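Local coordinates for protein race-specific elicitor A4 (Passalora fulva, PDB 6BN0) that binds chitin as a fungal effector and triggers a hypersensitive response in tomato plants carrying the Cf-4 resistance gene, at residues L56-N59 against K64-C67; Y24-P27 against Y33-C36. All coordinates share one frame; numbering follows the deposited sequence.

Contacts 1 and 2 are two beta hairpins that follow one another along the chain, 24-27 with 33-36 closing before 56-59 with 64-67 opens. Their centres lie about 10 Å apart, and they meet through W58 of contact 1, whose ring stacks with that of Y33 in contact 2; W58 CE3 comes within 3.4 Å of Y33 CB. The sulfur of C67 adds to this seam, C67 SG lying 3.9 Å from Y33 CE1. Both hairpins contribute to the chitin-oligomer sites: K65, W66 and C67 from contact 1, and Y33, Q35 and C36 from contact 2, belong to the same sugar pocket, while L56, C67, Y33 and Q35 also help form a second one.

Contact 1. Residues L56-N59 against K64-C67; sequences LQWN and KKWC. With NAG (2-acetamido-2-deoxy-beta-D-glucopyranose), chain E; NAG (2-acetamido-2-deoxy-beta-D-glucopyranose), chain B.
W58 holds CG opposite its backbone N (chi1 -175°), which lays the indole against the backbone of K65 and W66, with W66 O 3.6 Å above its plane near the rim. On the partner strand W66 puts CG between its own N and carbonyl carbon (chi1 62°), and its indole meets the sugar. The strands pair antiparallel: N59 N donates to W66 O at 2.8 Å, and the return bond from W66 N to N59 O is weak. K65 and W66 both face N59, making a G1 bulge in which K65 takes a left-handed backbone conformation. Beside this pair, W58 and C67 form a non-hydrogen-bonded pair, and the C67 sulfur stands at the edge of the W58 six-membered ring, 5.5 Å from its centroid. L56 CB packs on C67 CB at 3.9 Å. D60 receives the W58 NE1 hydrogen, D68 that of W66 NE1, and C67 is disulfide-bonded to C52. One face of the W66 ring carries the chain E GlcNAc, with C6 3.8 Å above the ring centre, while K64 O lies over the other face. The same sugar donates from O6 to C67 O at 2.6 Å, so it is held by a ring face and a backbone carbonyl of adjacent residues. This is a beta hairpin with a G1 bulge, presenting the aromatic sugar platform of a CBM14 chitin-binding domain.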
loop_
_atom_site.group_PDB
_atom_site.type_symbol
_atom_site.label_atom_id
_atom_site.label_comp_id
_atom_site.label_asym_id
_atom_site.label_seq_id
_atom_site.Cartn_x
_atom_site.Cartn_y
_atom_site.Cartn_z
ATOM N N LEU A 56 6.537 -8.172 -10.732
ATOM C CA LEU A 56 5.850 -8.763 -9.591
ATOM C C LEU A 56 4.495 -9.315 -10.003
ATOM O O LEU A 56 3.905 -8.913 -11.019
ATOM C CB LEU A 56 5.645 -7.736 -8.478
ATOM C CG LEU A 56 6.987 -7.150 -8.003
ATOM C CD1 LEU A 56 6.776 -6.326 -6.706
ATOM C CD2 LEU A 56 8.013 -8.293 -7.751
ATOM N N GLN A 57 3.995 -10.218 -9.174
ATOM C CA GLN A 57 2.726 -10.885 -9.450
ATOM C C GLN A 57 1.920 -10.954 -8.159
ATOM O O GLN A 57 2.496 -10.948 -7.066
ATOM C CB GLN A 57 2.922 -12.312 -10.000
ATOM C CG GLN A 57 3.644 -12.394 -11.367
ATOM C CD GLN A 57 3.786 -13.821 -11.838
ATOM O OE1 GLN A 57 3.688 -14.739 -11.043
ATOM N NE2 GLN A 57 4.067 -14.009 -13.110
ATOM N N TRP A 58 0.587 -10.993 -8.299
ATOM C CA TRP A 58 -0.308 -10.977 -7.142
ATOM C C TRP A 58 -0.051 -12.190 -6.249
ATOM O O TRP A 58 0.002 -13.327 -6.732
ATOM C CB TRP A 58 -1.794 -10.995 -7.602
ATOM C CG TRP A 58 -2.724 -10.855 -6.412
ATOM C CD1 TRP A 58 -3.657 -11.763 -5.966
ATOM C CD2 TRP A 58 -2.764 -9.746 -5.500
ATOM N NE1 TRP A 58 -4.309 -11.263 -4.847
ATOM C CE2 TRP A 58 -3.763 -10.037 -4.528
ATOM C CE3 TRP A 58 -2.057 -8.535 -5.411
ATOM C CZ2 TRP A 58 -4.074 -9.157 -3.478
ATOM C CZ3 TRP A 58 -2.370 -7.649 -4.349
ATOM C CH2 TRP A 58 -3.384 -7.966 -3.405
ATOM N N ASN A 59 0.043 -11.950 -4.938
ATOM C CA ASN A 59 0.145 -13.005 -3.921
ATOM C C ASN A 59 -1.125 -12.944 -3.060
ATOM O O ASN A 59 -1.245 -12.117 -2.145
ATOM C CB ASN A 59 1.439 -12.831 -3.101
ATOM C CG ASN A 59 1.672 -13.948 -2.095
ATOM O OD1 ASN A 59 2.767 -14.044 -1.516
ATOM N ND2 ASN A 59 0.657 -14.746 -1.830
ATOM N N LYS A 64 -0.691 -12.041 3.114
ATOM C CA LYS A 64 0.088 -11.401 2.067
ATOM C C LYS A 64 -0.755 -10.305 1.406
ATOM O O LYS A 64 -0.680 -9.145 1.816
ATOM C CB LYS A 64 0.570 -12.442 1.034
ATOM C CG LYS A 64 1.405 -13.587 1.613
ATOM C CD LYS A 64 2.667 -13.092 2.335
ATOM C CE LYS A 64 3.497 -14.267 2.788
ATOM N NZ LYS A 64 4.726 -13.779 3.412
ATOM N N LYS A 65 -1.539 -10.658 0.395
ATOM C CA LYS A 65 -2.427 -9.717 -0.305
ATOM C C LYS A 65 -1.616 -8.561 -0.826
ATOM O O LYS A 65 -1.883 -7.378 -0.564
ATOM C CB LYS A 65 -3.581 -9.240 0.596
ATOM C CG LYS A 65 -4.297 -10.393 1.232
ATOM C CD LYS A 65 -5.000 -11.281 0.210
ATOM C CE LYS A 65 -5.827 -12.346 1.010
ATOM N NZ LYS A 65 -6.640 -13.287 0.163
ATOM N N TRP A 66 -0.559 -8.919 -1.528
ATOM C CA TRP A 66 0.325 -7.919 -2.071
ATOM C C TRP A 66 1.002 -8.480 -3.312
ATOM O O TRP A 66 0.947 -9.683 -3.594
ATOM C CB TRP A 66 1.331 -7.452 -1.006
ATOM C CG TRP A 66 2.258 -8.486 -0.472
ATOM C CD1 TRP A 66 2.758 -9.598 -1.121
ATOM C CD2 TRP A 66 2.876 -8.465 0.822
ATOM N NE1 TRP A 66 3.647 -10.258 -0.301
ATOM C CE2 TRP A 66 3.742 -9.575 0.894
ATOM C CE3 TRP A 66 2.796 -7.592 1.922
ATOM C CZ2 TRP A 66 4.515 -9.856 2.051
ATOM C CZ3 TRP A 66 3.563 -7.881 3.063
ATOM C CH2 TRP A 66 4.406 -8.987 3.111
ATOM N N CYS A 67 1.653 -7.585 -4.064
ATOM C CA CYS A 67 2.451 -8.013 -5.207
ATOM C C CYS A 67 3.792 -8.586 -4.747
ATOM O O CYS A 67 4.411 -8.074 -3.808
ATOM C CB CYS A 67 2.637 -6.823 -6.145
ATOM S SG CYS A 67 1.085 -6.126 -6.723
HETATM C C1 NAG E . 5.136 -4.291 1.609
HETATM C C2 NAG E . 6.074 -4.709 2.762
HETATM C C3 NAG E . 7.382 -5.314 2.208
HETATM C C4 NAG E . 7.104 -6.352 1.132
HETATM C C5 NAG E . 6.171 -5.774 0.069
HETATM C C6 NAG E . 5.819 -6.788 -1.013
HETATM C C7 NAG E . 6.247 -3.529 4.918
HETATM C C8 NAG E . 6.622 -2.238 5.602
HETATM N N2 NAG E . 6.381 -3.547 3.587
HETATM O O3 NAG E . 8.078 -5.907 3.301
HETATM O O4 NAG E . 8.278 -6.687 0.396
HETATM O O5 NAG E . 4.960 -5.379 0.703
HETATM O O6 NAG E . 4.844 -6.274 -1.917
HETATM O O7 NAG E . 5.844 -4.508 5.543
HETATM C C1 NAG B . 0.546 -1.866 0.928
HETATM C C2 NAG B . 1.145 -2.754 -0.164
HETATM C C3 NAG B . 2.217 -3.721 0.420
HETATM C C4 NAG B . 3.173 -2.978 1.366
HETATM C C5 NAG B . 2.399 -2.122 2.367
HETATM C C6 NAG B . 3.335 -1.252 3.205
HETATM C C7 NAG B . -0.338 -3.144 -2.070
HETATM C C8 NAG B . -1.395 -4.022 -2.681
HETATM N N2 NAG B . 0.102 -3.497 -0.850
HETATM O O3 NAG B . 2.969 -4.248 -0.673
HETATM O O4 NAG B . 3.892 -3.892 2.181
HETATM O O5 NAG B . 1.569 -1.220 1.618
HETATM O O6 NAG B . 2.680 -0.419 4.152
HETATM O O7 NAG B . 0.092 -2.150 -2.650
#

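Contact 2. Residues Y24-P27 against Y33-C36; sequences YPNP and YIQC. With NAG (2-acetamido-2-deoxy-beta-D-glucopyranose), chain F; NAG (2-acetamido-2-deoxy-beta-D-glucopyranose), chain C.
The first hairpin of the three-stranded antiparallel sheet in this CBM14 domain is joined here by a hydrogen-bonded pair, Y24 with I34. Y24 N donates to I34 O and I34 N to Y24 O, both at 2.8 Å. The Y24 ring reaches beyond this pair to C36: SG sits 3.6 Å from Y24 CE1 and approaches the ring obliquely, a cysteine sulfur-aromatic contact made by a sulfur of the C6-C36 disulfide. Y24 OH is held by the backbone N of K7. I34 turns CG1 beside its own N (chi1 -70°) and extends CD1 along P25-P27, where it touches P25 O at 3.6 Å and meets P27 CD, the two side chains crossing at about a right angle. N26 CB lies against I34 CG1, while its amide is tied at both ends, ND2 to T32 OG1 and OD1 to D28 N. The CB of Q35 points away from 24-27, and its amide lies among the sugars. Its OE1 is 3.0 Å from O3 of the chain C GlcNAc, and NE2 gives a weak bond to O3 of the chain F GlcNAc. On its other edge strand 32-38 pairs with strand 45-51, Y33 bonding through its backbone to K50 and Q35 to V48, which leaves the 33-36 segment in the middle of the sheet.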
loop_
_atom_site.group_PDB
_atom_site.type_symbol
_atom_site.label_atom_id
_atom_site.label_comp_id
_atom_site.label_asym_id
_atom_site.label_seq_id
_atom_site.Cartn_x
_atom_site.Cartn_y
_atom_site.Cartn_z
ATOM N N TYR A 24 -8.241 -8.635 -4.265
ATOM C CA TYR A 24 -8.593 -9.943 -4.813
ATOM C C TYR A 24 -7.785 -10.205 -6.075
ATOM O O TYR A 24 -7.314 -9.261 -6.722
ATOM C CB TYR A 24 -10.078 -10.048 -5.203
ATOM C CG TYR A 24 -10.997 -9.885 -4.050
ATOM C CD1 TYR A 24 -11.415 -8.633 -3.650
ATOM C CD2 TYR A 24 -11.468 -11.008 -3.357
ATOM C CE1 TYR A 24 -12.293 -8.485 -2.533
ATOM C CE2 TYR A 24 -12.323 -10.880 -2.280
ATOM C CZ TYR A 24 -12.725 -9.621 -1.866
ATOM O OH TYR A 24 -13.607 -9.528 -0.794
ATOM N N PRO A 25 -7.645 -11.466 -6.474
ATOM C CA PRO A 25 -6.967 -11.736 -7.750
ATOM C C PRO A 25 -7.768 -11.159 -8.912
ATOM O O PRO A 25 -9.004 -11.077 -8.866
ATOM C CB PRO A 25 -6.923 -13.259 -7.813
ATOM C CG PRO A 25 -7.110 -13.704 -6.407
ATOM C CD PRO A 25 -8.070 -12.720 -5.804
ATOM N N ASN A 26 -7.053 -10.783 -9.979
ATOM C CA ASN A 26 -7.698 -10.496 -11.251
ATOM C C ASN A 26 -7.659 -11.758 -12.116
ATOM O O ASN A 26 -6.555 -12.211 -12.460
ATOM C CB ASN A 26 -6.979 -9.327 -11.950
ATOM C CG ASN A 26 -7.606 -8.968 -13.276
ATOM O OD1 ASN A 26 -8.578 -9.586 -13.686
ATOM N ND2 ASN A 26 -7.053 -7.957 -13.969
ATOM N N PRO A 27 -8.795 -12.361 -12.501
ATOM C CA PRO A 27 -8.734 -13.595 -13.314
ATOM C C PRO A 27 -7.995 -13.445 -14.625
ATOM O O PRO A 27 -7.500 -14.450 -15.153
ATOM C CB PRO A 27 -10.208 -13.930 -13.594
ATOM C CG PRO A 27 -11.005 -13.056 -12.731
ATOM C CD PRO A 27 -10.181 -11.964 -12.196
ATOM N N TYR A 33 -4.293 -6.768 -9.769
ATOM C CA TYR A 33 -5.205 -7.298 -8.764
ATOM C C TYR A 33 -6.452 -6.420 -8.812
ATOM O O TYR A 33 -6.494 -5.416 -9.532
ATOM C CB TYR A 33 -4.538 -7.330 -7.379
ATOM C CG TYR A 33 -4.041 -5.956 -6.902
ATOM C CD1 TYR A 33 -2.829 -5.443 -7.349
ATOM C CD2 TYR A 33 -4.807 -5.178 -6.003
ATOM C CE1 TYR A 33 -2.348 -4.198 -6.910
ATOM C CE2 TYR A 33 -4.344 -3.940 -5.558
ATOM C CZ TYR A 33 -3.109 -3.456 -6.018
ATOM O OH TYR A 33 -2.651 -2.209 -5.636
ATOM N N ILE A 34 -7.487 -6.814 -8.070
ATOM C CA ILE A 34 -8.740 -6.067 -8.027
ATOM C C ILE A 34 -8.862 -5.478 -6.625
ATOM O O ILE A 34 -8.680 -6.188 -5.625
ATOM C CB ILE A 34 -9.946 -6.957 -8.397
ATOM C CG1 ILE A 34 -9.889 -7.308 -9.906
ATOM C CG2 ILE A 34 -11.292 -6.278 -7.959
ATOM C CD1 ILE A 34 -10.924 -8.382 -10.402
ATOM N N GLN A 35 -9.133 -4.176 -6.560
ATOM C CA GLN A 35 -9.368 -3.457 -5.310
ATOM C C GLN A 35 -10.795 -2.914 -5.340
ATOM O O GLN A 35 -11.250 -2.392 -6.369
ATOM C CB GLN A 35 -8.346 -2.293 -5.115
ATOM C CG GLN A 35 -8.641 -1.465 -3.873
ATOM C CD GLN A 35 -7.501 -0.518 -3.492
ATOM O OE1 GLN A 35 -7.323 -0.190 -2.322
ATOM N NE2 GLN A 35 -6.703 -0.119 -4.469
ATOM N N CYS A 36 -11.513 -3.084 -4.242
ATOM C CA CYS A 36 -12.924 -2.707 -4.165
ATOM C C CYS A 36 -13.075 -1.300 -3.585
ATOM O O CYS A 36 -12.443 -0.968 -2.585
ATOM C CB CYS A 36 -13.676 -3.727 -3.309
ATOM S SG CYS A 36 -13.405 -5.400 -3.918
HETATM C C1 NAG F . -6.811 5.597 -3.487
HETATM C C2 NAG F . -6.325 4.309 -4.160
HETATM C C3 NAG F . -5.212 3.676 -3.310
HETATM C C4 NAG F . -4.093 4.688 -3.048
HETATM C C5 NAG F . -4.702 5.950 -2.424
HETATM C C6 NAG F . -3.699 7.065 -2.158
HETATM C C7 NAG F . -7.804 2.949 -5.578
HETATM C C8 NAG F . -8.944 1.947 -5.615
HETATM N N2 NAG F . -7.417 3.369 -4.364
HETATM O O1 NAG F . -7.805 6.192 -4.253
HETATM O O3 NAG F . -4.727 2.549 -4.010
HETATM O O4 NAG F . -3.198 4.168 -2.065
HETATM O O5 NAG F . -5.701 6.488 -3.305
HETATM O O6 NAG F . -2.979 7.358 -3.357
HETATM O O7 NAG F . -7.266 3.350 -6.606
HETATM C C1 NAG C . -8.090 3.905 1.539
HETATM C C2 NAG C . -7.621 2.938 0.466
HETATM C C3 NAG C . -6.466 2.080 0.990
HETATM C C4 NAG C . -5.376 2.947 1.623
HETATM C C5 NAG C . -5.989 3.924 2.646
HETATM C C6 NAG C . -5.004 4.941 3.212
HETATM C C7 NAG C . -9.317 2.236 -1.190
HETATM C C8 NAG C . -10.484 1.295 -1.470
HETATM N N2 NAG C . -8.727 2.097 0.007
HETATM O O3 NAG C . -5.942 1.377 -0.141
HETATM O O4 NAG C . -4.490 2.091 2.326
HETATM O O5 NAG C . -6.999 4.689 1.984
HETATM O O6 NAG C . -4.326 5.594 2.146
HETATM O O7 NAG C . -8.940 3.075 -2.013
#